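Local coordinates for protein beta-fructofuranosidase, insoluble isoenzyme CWINV1 (Arabidopsis thaliana, PDB 2OXB) that hydrolyses sucrose and 1-kestose, and to a lesser extent neokestose and levan, as a secreted beta-fructofuranosidase of the plant cell wall, at residues H62-F67 / Y117-K123; K89-Y94 / N106-P110. The protein carries 1 engineered substitution. All blocks are in the same frame, centred on the assembly; numbering follows the deposited sequence.

Contact 1: H62-F67 / Y117-K123; sequences HPPAIF and YLREWKK
Ala65 and Trp121 bring the two segments closest, CA to CA 5.7 Å, and 62-67 and 117-123 run in nearly the same direction, 10° apart, without pairing as strands. Strand 60-66 is an outermost strand of one sheet and strand 121-123 one of the next, so this is where two adjacent blades of the family 32 five-bladed beta-propeller pack together. At the partly exposed end, the His62 ring takes both neighbours at its edge. NE2 lies 3.3 Å from Tyr117 CD1, the two ring planes turned 73° apart, while CD2 comes 3.7 Å from Arg119 NE, edge against edge. The far nitrogen of Arg119, NH2, is held by a salt bridge with Asp115. An alanine at His62 would remove the imidazole and would probably open a gap beside Tyr117, leaving Arg119 held by Asp115 but without its contact at the ring edge. Further along, the packing turns apolar. Ala65 CB touches Trp121 CD1 at 3.4 Å, meeting the indole obliquely, and Ile66 CD1 reaches Trp121 CB at 4.0 Å. Phe33 presents its ring nearly perpendicular to the same indole, so the tryptophan is held by the blade of strand 60-66 from more than one strand. Lys123 closes the far end: a bend at chi3 (-83°) carries its ammonium up to the 62-67 segment, where Asp73 also forms a salt bridge with it. Across the contact, NZ donates to Phe67 O at 2.7 Å, approaching from outside the carbonyl plane.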
ATOM      1  N   HIS A  62      -2.890   0.820 -22.924  1.00 34.71           N
ATOM      2  CA  HIS A  62      -4.120   0.391 -23.582  1.00 36.70           C
ATOM      3  C   HIS A  62      -5.181   1.446 -23.355  1.00 37.35           C
ATOM      4  O   HIS A  62      -5.182   2.126 -22.331  1.00 37.01           O
ATOM      5  CB  HIS A  62      -4.645  -0.931 -23.013  1.00 37.18           C
ATOM      6  CG  HIS A  62      -4.064  -2.136 -23.667  1.00 39.65           C
ATOM      7  ND1 HIS A  62      -2.999  -2.829 -23.136  1.00 40.81           N
ATOM      8  CD2 HIS A  62      -4.354  -2.732 -24.848  1.00 41.09           C
ATOM      9  CE1 HIS A  62      -2.655  -3.799 -23.964  1.00 40.94           C
ATOM     10  NE2 HIS A  62      -3.460  -3.761 -25.010  1.00 41.67           N
ATOM     11  N   PRO A  63      -6.112   1.582 -24.304  1.00 38.70           N
ATOM     12  CA  PRO A  63      -7.195   2.559 -24.210  1.00 39.23           C
ATOM     13  C   PRO A  63      -8.168   2.185 -23.088  1.00 40.33           C
ATOM     14  O   PRO A  63      -8.491   1.006 -22.923  1.00 39.55           O
ATOM     15  CB  PRO A  63      -7.832   2.484 -25.596  1.00 39.20           C
ATOM     16  CG  PRO A  63      -7.659   1.037 -25.960  1.00 38.75           C
ATOM     17  CD  PRO A  63      -6.236   0.765 -25.528  1.00 39.35           C
ATOM     18  N   PRO A  64      -8.634   3.187 -22.302  1.00 41.17           N
ATOM     19  CA  PRO A  64      -9.573   3.052 -21.176  1.00 40.73           C
ATOM     20  C   PRO A  64     -10.655   1.990 -21.415  1.00 41.30           C
ATOM     21  O   PRO A  64     -11.231   1.930 -22.495  1.00 42.27           O
ATOM     22  CB  PRO A  64     -10.143   4.455 -21.058  1.00 40.79           C
ATOM     23  CG  PRO A  64      -8.951   5.296 -21.342  1.00 40.75           C
ATOM     24  CD  PRO A  64      -8.305   4.610 -22.527  1.00 40.75           C
ATOM     25  N   ALA A  65     -10.938   1.181 -20.394  1.00 41.60           N
ATOM     26  CA  ALA A  65     -11.911   0.090 -20.493  1.00 42.80           C
ATOM     27  C   ALA A  65     -13.299   0.363 -19.903  1.00 43.59           C
ATOM     28  O   ALA A  65     -14.327   0.014 -20.506  1.00 45.06           O
ATOM     29  CB  ALA A  65     -11.329  -1.164 -19.853  1.00 44.87           C
ATOM     30  N   ILE A  66     -13.324   0.944 -18.708  1.00 42.25           N
ATOM     31  CA  ILE A  66     -14.576   1.279 -18.042  1.00 40.83           C
ATOM     32  C   ILE A  66     -14.620   2.804 -17.983  1.00 39.54           C
ATOM     33  O   ILE A  66     -13.767   3.434 -17.357  1.00 39.09           O
ATOM     34  CB  ILE A  66     -14.650   0.708 -16.587  1.00 41.61           C
ATOM     35  CG1 ILE A  66     -14.234  -0.764 -16.563  1.00 42.19           C
ATOM     36  CG2 ILE A  66     -16.076   0.808 -16.057  1.00 40.12           C
ATOM     37  CD1 ILE A  66     -15.156  -1.677 -17.334  1.00 44.59           C
ATOM     38  N   PHE A  67     -15.611   3.379 -18.660  1.00 37.93           N
ATOM     39  CA  PHE A  67     -15.822   4.824 -18.726  1.00 35.33           C
ATOM     40  C   PHE A  67     -17.306   5.056 -18.987  1.00 34.91           C
ATOM     41  O   PHE A  67     -17.987   4.174 -19.516  1.00 34.70           O
ATOM     42  CB  PHE A  67     -14.978   5.441 -19.854  1.00 34.78           C
ATOM     43  CG  PHE A  67     -15.088   4.718 -21.166  1.00 32.80           C
ATOM     44  CD1 PHE A  67     -16.111   5.017 -22.061  1.00 32.10           C
ATOM     45  CD2 PHE A  67     -14.215   3.678 -21.468  1.00 32.36           C
ATOM     46  CE1 PHE A  67     -16.272   4.284 -23.234  1.00 32.10           C
ATOM     47  CE2 PHE A  67     -14.367   2.936 -22.636  1.00 33.31           C
ATOM     48  CZ  PHE A  67     -15.404   3.239 -23.524  1.00 33.57           C
ATOM     49  N   TYR A 117      -5.255  -9.583 -24.001  1.00 45.17           N
ATOM     50  CA  TYR A 117      -5.126  -8.226 -23.498  1.00 44.04           C
ATOM     51  C   TYR A 117      -6.393  -7.703 -22.831  1.00 43.90           C
ATOM     52  O   TYR A 117      -6.321  -6.804 -21.996  1.00 45.05           O
ATOM     53  CB  TYR A 117      -4.699  -7.284 -24.629  1.00 42.95           C
ATOM     54  CG  TYR A 117      -3.300  -7.541 -25.160  1.00 42.53           C
ATOM     55  CD1 TYR A 117      -2.755  -6.733 -26.156  1.00 42.40           C
ATOM     56  CD2 TYR A 117      -2.521  -8.589 -24.667  1.00 42.73           C
ATOM     57  CE1 TYR A 117      -1.474  -6.959 -26.652  1.00 41.57           C
ATOM     58  CE2 TYR A 117      -1.239  -8.827 -25.155  1.00 42.22           C
ATOM     59  CZ  TYR A 117      -0.722  -8.008 -26.146  1.00 42.49           C
ATOM     60  OH  TYR A 117       0.548  -8.243 -26.628  1.00 42.97           O
ATOM     61  N   LEU A 118      -7.542  -8.271 -23.192  1.00 42.94           N
ATOM     62  CA  LEU A 118      -8.829  -7.867 -22.615  1.00 42.73           C
ATOM     63  C   LEU A 118      -9.018  -6.344 -22.615  1.00 43.40           C
ATOM     64  O   LEU A 118      -9.427  -5.761 -21.609  1.00 42.32           O
ATOM     65  CB  LEU A 118      -8.955  -8.391 -21.172  1.00 41.26           C
ATOM     66  CG  LEU A 118      -8.914  -9.896 -20.880  1.00 39.57           C
ATOM     67  CD1 LEU A 118      -8.944 -10.143 -19.379  1.00 37.96           C
ATOM     68  CD2 LEU A 118     -10.090 -10.579 -21.546  1.00 40.40           C
ATOM     69  N   ARG A 119      -8.734  -5.710 -23.750  1.00 44.69           N
ATOM     70  CA  ARG A 119      -8.854  -4.264 -23.868  1.00 45.77           C
ATOM     71  C   ARG A 119     -10.282  -3.763 -24.059  1.00 44.63           C
ATOM     72  O   ARG A 119     -10.587  -2.626 -23.706  1.00 45.73           O
ATOM     73  CB  ARG A 119      -7.963  -3.745 -25.002  1.00 47.82           C
ATOM     74  CG  ARG A 119      -8.523  -3.900 -26.399  1.00 50.36           C
ATOM     75  CD  ARG A 119      -7.469  -3.476 -27.404  1.00 53.23           C
ATOM     76  NE  ARG A 119      -6.354  -4.419 -27.423  1.00 54.11           N
ATOM     77  CZ  ARG A 119      -6.453  -5.663 -27.885  1.00 56.60           C
ATOM     78  NH1 ARG A 119      -7.613  -6.097 -28.365  1.00 56.97           N
ATOM     79  NH2 ARG A 119      -5.401  -6.474 -27.864  1.00 56.38           N
ATOM     80  N   GLU A 120     -11.163  -4.583 -24.619  1.00 43.17           N
ATOM     81  CA  GLU A 120     -12.546  -4.138 -24.786  1.00 42.58           C
ATOM     82  C   GLU A 120     -13.497  -4.805 -23.798  1.00 41.70           C
ATOM     83  O   GLU A 120     -13.754  -6.003 -23.882  1.00 41.84           O
ATOM     84  CB  GLU A 120     -13.035  -4.379 -26.217  1.00 41.28           C
ATOM     85  CG  GLU A 120     -12.463  -3.412 -27.234  1.00 40.18           C
ATOM     86  CD  GLU A 120     -13.147  -3.510 -28.576  1.00 42.12           C
ATOM     87  OE1 GLU A 120     -14.167  -2.813 -28.791  1.00 41.71           O
ATOM     88  OE2 GLU A 120     -12.674  -4.306 -29.417  1.00 44.12           O
ATOM     89  N   TRP A 121     -14.017  -4.022 -22.858  1.00 41.79           N
ATOM     90  CA  TRP A 121     -14.934  -4.572 -21.867  1.00 41.06           C
ATOM     91  C   TRP A 121     -16.400  -4.331 -22.172  1.00 40.41           C
ATOM     92  O   TRP A 121     -16.819  -3.212 -22.482  1.00 39.10           O
ATOM     93  CB  TRP A 121     -14.611  -4.051 -20.463  1.00 40.59           C
ATOM     94  CG  TRP A 121     -13.373  -4.670 -19.893  1.00 41.73           C
ATOM     95  CD1 TRP A 121     -12.085  -4.415 -20.265  1.00 42.13           C
ATOM     96  CD2 TRP A 121     -13.306  -5.684 -18.876  1.00 42.35           C
ATOM     97  NE1 TRP A 121     -11.216  -5.207 -19.544  1.00 44.66           N
ATOM     98  CE2 TRP A 121     -11.936  -5.994 -18.685  1.00 43.42           C
ATOM     99  CE3 TRP A 121     -14.268  -6.360 -18.110  1.00 41.07           C
ATOM    100  CZ2 TRP A 121     -11.504  -6.953 -17.756  1.00 42.45           C
ATOM    101  CZ3 TRP A 121     -13.838  -7.316 -17.187  1.00 41.91           C
ATOM    102  CH2 TRP A 121     -12.465  -7.602 -17.019  1.00 42.19           C
ATOM    103  N   LYS A 122     -17.165  -5.414 -22.087  1.00 39.82           N
ATOM    104  CA  LYS A 122     -18.596  -5.401 -22.337  1.00 38.46           C
ATOM    105  C   LYS A 122     -19.285  -5.174 -20.999  1.00 37.31           C
ATOM    106  O   LYS A 122     -18.949  -5.806 -20.004  1.00 37.38           O
ATOM    107  CB  LYS A 122     -19.019  -6.743 -22.943  1.00 39.67           C
ATOM    108  CG  LYS A 122     -20.357  -6.746 -23.672  1.00 40.84           C
ATOM    109  CD  LYS A 122     -20.536  -8.046 -24.461  1.00 41.23           C
ATOM    110  CE  LYS A 122     -21.937  -8.175 -25.057  1.00 42.66           C
ATOM    111  NZ  LYS A 122     -22.335  -7.021 -25.917  1.00 44.29           N
ATOM    112  N   LYS A 123     -20.245  -4.257 -20.985  1.00 36.32           N
ATOM    113  CA  LYS A 123     -20.981  -3.913 -19.778  1.00 33.99           C
ATOM    114  C   LYS A 123     -22.460  -4.288 -19.891  1.00 33.70           C
ATOM    115  O   LYS A 123     -23.192  -3.690 -20.666  1.00 35.03           O
ATOM    116  CB  LYS A 123     -20.812  -2.415 -19.511  1.00 31.92           C
ATOM    117  CG  LYS A 123     -19.340  -1.995 -19.537  1.00 30.15           C
ATOM    118  CD  LYS A 123     -19.080  -0.651 -18.884  1.00 29.85           C
ATOM    119  CE  LYS A 123     -19.341   0.505 -19.818  1.00 28.43           C
ATOM    120  NZ  LYS A 123     -19.095   1.795 -19.127  1.00 26.61           N
TER

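Contact 2: K89-Y94 / N106-P110; sequences KPVILY and NIAEP
Tyr94 and Asn106 form an antiparallel hydrogen-bonded pair of the hairpin 93-97/103-110, two inner strands of a propeller blade. Tyr94 N reaches Asn106 O at 2.9 Å and Asn106 N reaches Tyr94 O at 2.8 Å; one step on, Ala108 N donates to Ile92 O at 3.0 Å. On the face of the sheet that carries both side chains, Asn106 CB lies over one face of the Tyr94 ring, 4.2 Å from its centroid, a CH-pi contact, whereas Ala108 CB meets the ring at its edge. The phenol gets there because Tyr94 CG stands between backbone N and carbonyl carbon (chi1 81°). On the opposite face of the sheet Leu93 CD1 packs on Ile107 CG1 at 4.3 Å. Where the strand pairing gives out, the end of the Lys89 chain, at CE, meets Pro110 CD at 3.4 Å, and Lys89 NZ makes a long salt bridge to Glu109 OE1, 3.6 Å.

Farther out, Asn106 ND2 donates to Phe72 O, which fixes the amide, and Tyr94 OH has a weak hydrogen bond to Asp73. The buried pair is thus held mainly by backbone bonds and ring packing, and the one salt bridge between the segments lies beyond the paired strands.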
ATOM      1  N   LYS A  89     -12.522 -17.386 -16.165  1.00 33.63           N
ATOM      2  CA  LYS A  89     -13.095 -16.184 -16.744  1.00 31.43           C
ATOM      3  C   LYS A  89     -12.949 -15.039 -15.740  1.00 31.30           C
ATOM      4  O   LYS A  89     -13.145 -15.228 -14.546  1.00 31.50           O
ATOM      5  CB  LYS A  89     -14.568 -16.438 -17.100  1.00 31.02           C
ATOM      6  CG  LYS A  89     -15.492 -15.224 -17.066  1.00 31.06           C
ATOM      7  CD  LYS A  89     -15.028 -14.100 -17.980  1.00 29.23           C
ATOM      8  CE  LYS A  89     -15.991 -12.944 -17.912  1.00 26.49           C
ATOM      9  NZ  LYS A  89     -17.346 -13.344 -18.414  1.00 25.72           N
ATOM     10  N   PRO A  90     -12.543 -13.846 -16.211  1.00 32.12           N
ATOM     11  CA  PRO A  90     -12.374 -12.676 -15.339  1.00 33.14           C
ATOM     12  C   PRO A  90     -13.418 -11.585 -15.579  1.00 34.17           C
ATOM     13  O   PRO A  90     -13.464 -11.002 -16.656  1.00 36.86           O
ATOM     14  CB  PRO A  90     -10.974 -12.204 -15.696  1.00 31.93           C
ATOM     15  CG  PRO A  90     -10.972 -12.382 -17.179  1.00 31.45           C
ATOM     16  CD  PRO A  90     -11.690 -13.710 -17.409  1.00 31.95           C
ATOM     17  N   VAL A  91     -14.254 -11.309 -14.584  1.00 33.28           N
ATOM     18  CA  VAL A  91     -15.272 -10.264 -14.722  1.00 33.73           C
ATOM     19  C   VAL A  91     -14.862  -9.038 -13.912  1.00 31.73           C
ATOM     20  O   VAL A  91     -13.726  -8.956 -13.458  1.00 34.35           O
ATOM     21  CB  VAL A  91     -16.652 -10.743 -14.215  1.00 35.36           C
ATOM     22  CG1 VAL A  91     -17.230 -11.768 -15.164  1.00 36.79           C
ATOM     23  CG2 VAL A  91     -16.508 -11.352 -12.827  1.00 38.44           C
ATOM     24  N   ILE A  92     -15.777  -8.089 -13.733  1.00 28.78           N
ATOM     25  CA  ILE A  92     -15.484  -6.884 -12.941  1.00 25.87           C
ATOM     26  C   ILE A  92     -16.710  -6.324 -12.226  1.00 24.61           C
ATOM     27  O   ILE A  92     -17.827  -6.365 -12.737  1.00 25.14           O
ATOM     28  CB  ILE A  92     -14.837  -5.740 -13.806  1.00 23.85           C
ATOM     29  CG1 ILE A  92     -13.343  -6.019 -14.006  1.00 18.56           C
ATOM     30  CG2 ILE A  92     -15.028  -4.381 -13.127  1.00 21.04           C
ATOM     31  CD1 ILE A  92     -12.632  -5.030 -14.887  1.00 14.60           C
ATOM     32  N   LEU A  93     -16.485  -5.816 -11.023  1.00 23.02           N
ATOM     33  CA  LEU A  93     -17.543  -5.219 -10.227  1.00 21.74           C
ATOM     34  C   LEU A  93     -17.103  -3.792  -9.920  1.00 22.28           C
ATOM     35  O   LEU A  93     -16.192  -3.576  -9.126  1.00 21.33           O
ATOM     36  CB  LEU A  93     -17.751  -6.021  -8.936  1.00 20.91           C
ATOM     37  CG  LEU A  93     -18.592  -7.304  -9.049  1.00 22.48           C
ATOM     38  CD1 LEU A  93     -17.965  -8.248 -10.057  1.00 25.18           C
ATOM     39  CD2 LEU A  93     -18.706  -7.986  -7.686  1.00 22.92           C
ATOM     40  N   TYR A  94     -17.719  -2.814 -10.578  1.00 24.04           N
ATOM     41  CA  TYR A  94     -17.347  -1.425 -10.337  1.00 25.16           C
ATOM     42  C   TYR A  94     -18.567  -0.556 -10.031  1.00 26.13           C
ATOM     43  O   TYR A  94     -19.689  -0.850 -10.463  1.00 26.38           O
ATOM     44  CB  TYR A  94     -16.595  -0.848 -11.539  1.00 23.72           C
ATOM     45  CG  TYR A  94     -17.492  -0.388 -12.656  1.00 25.26           C
ATOM     46  CD1 TYR A  94     -17.910   0.934 -12.745  1.00 24.98           C
ATOM     47  CD2 TYR A  94     -17.937  -1.282 -13.619  1.00 27.38           C
ATOM     48  CE1 TYR A  94     -18.747   1.354 -13.770  1.00 25.30           C
ATOM     49  CE2 TYR A  94     -18.773  -0.870 -14.642  1.00 28.32           C
ATOM     50  CZ  TYR A  94     -19.175   0.449 -14.713  1.00 26.72           C
ATOM     51  OH  TYR A  94     -20.001   0.840 -15.744  1.00 29.10           O
ATOM     52  N   ASN A 106     -22.280  -1.955 -10.754  1.00 29.81           N
ATOM     53  CA  ASN A 106     -22.400  -2.524 -12.082  1.00 31.62           C
ATOM     54  C   ASN A 106     -21.368  -3.593 -12.331  1.00 33.97           C
ATOM     55  O   ASN A 106     -20.316  -3.596 -11.695  1.00 35.94           O
ATOM     56  CB  ASN A 106     -22.223  -1.416 -13.106  1.00 29.93           C
ATOM     57  CG  ASN A 106     -23.131  -0.258 -12.830  1.00 28.71           C
ATOM     58  OD1 ASN A 106     -24.349  -0.419 -12.793  1.00 26.19           O
ATOM     59  ND2 ASN A 106     -22.553   0.918 -12.616  1.00 30.52           N
ATOM     60  N   ILE A 107     -21.668  -4.483 -13.274  1.00 35.63           N
ATOM     61  CA  ILE A 107     -20.762  -5.567 -13.643  1.00 37.54           C
ATOM     62  C   ILE A 107     -20.321  -5.398 -15.102  1.00 39.37           C
ATOM     63  O   ILE A 107     -21.056  -4.840 -15.919  1.00 40.00           O
ATOM     64  CB  ILE A 107     -21.446  -6.952 -13.454  1.00 37.23           C
ATOM     65  CG1 ILE A 107     -20.419  -8.078 -13.594  1.00 37.84           C
ATOM     66  CG2 ILE A 107     -22.543  -7.143 -14.479  1.00 37.27           C
ATOM     67  CD1 ILE A 107     -20.986  -9.483 -13.342  1.00 36.38           C
ATOM     68  N   ALA A 108     -19.116  -5.876 -15.419  1.00 41.41           N
ATOM     69  CA  ALA A 108     -18.553  -5.787 -16.772  1.00 42.29           C
ATOM     70  C   ALA A 108     -17.678  -6.996 -17.165  1.00 43.34           C
ATOM     71  O   ALA A 108     -16.703  -7.311 -16.485  1.00 43.49           O
ATOM     72  CB  ALA A 108     -17.736  -4.500 -16.904  1.00 41.26           C
ATOM     73  N   GLU A 109     -18.027  -7.657 -18.267  1.00 44.97           N
ATOM     74  CA  GLU A 109     -17.270  -8.807 -18.768  1.00 46.99           C
ATOM     75  C   GLU A 109     -16.488  -8.382 -20.016  1.00 48.42           C
ATOM     76  O   GLU A 109     -16.807  -7.361 -20.631  1.00 47.03           O
ATOM     77  CB  GLU A 109     -18.218  -9.951 -19.129  1.00 48.15           C
ATOM     78  CG  GLU A 109     -19.212  -9.598 -20.232  1.00 51.00           C
ATOM     79  CD  GLU A 109     -20.192 -10.716 -20.515  1.00 51.09           C
ATOM     80  OE1 GLU A 109     -19.740 -11.860 -20.727  1.00 52.85           O
ATOM     81  OE2 GLU A 109     -21.410 -10.449 -20.528  1.00 50.64           O
ATOM     82  N   PRO A 110     -15.450  -9.153 -20.398  1.00 50.47           N
ATOM     83  CA  PRO A 110     -14.618  -8.859 -21.577  1.00 52.13           C
ATOM     84  C   PRO A 110     -15.282  -9.233 -22.913  1.00 53.64           C
ATOM     85  O   PRO A 110     -16.206 -10.043 -22.943  1.00 52.67           O
ATOM     86  CB  PRO A 110     -13.359  -9.675 -21.307  1.00 51.36           C
ATOM     87  CG  PRO A 110     -13.902 -10.872 -20.607  1.00 50.28           C
ATOM     88  CD  PRO A 110     -14.852 -10.251 -19.615  1.00 50.19           C
TER

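Contact 2 is the more buried of the two and lies within one blade, joining its inner strands through regular backbone hydrogen bonds. Contact 1 is partly exposed and joins that blade's outermost strand 121-123 to the blade before it, relying on side chains instead. Strand 121-123 ties them together: it neighbours strand 103-110 in the sheet, with a probable hydrogen bond from Lys122 N to Glu109 O, and Trp121 packs on Ile92 and Ala108. From the other blade, Ile66 rests on Tyr94. Asp73 is shared by both contacts. Substrate-binding Gln35 and Trp78 lie nearby, within about 9 Å of Ile66 and Tyr94 side chains.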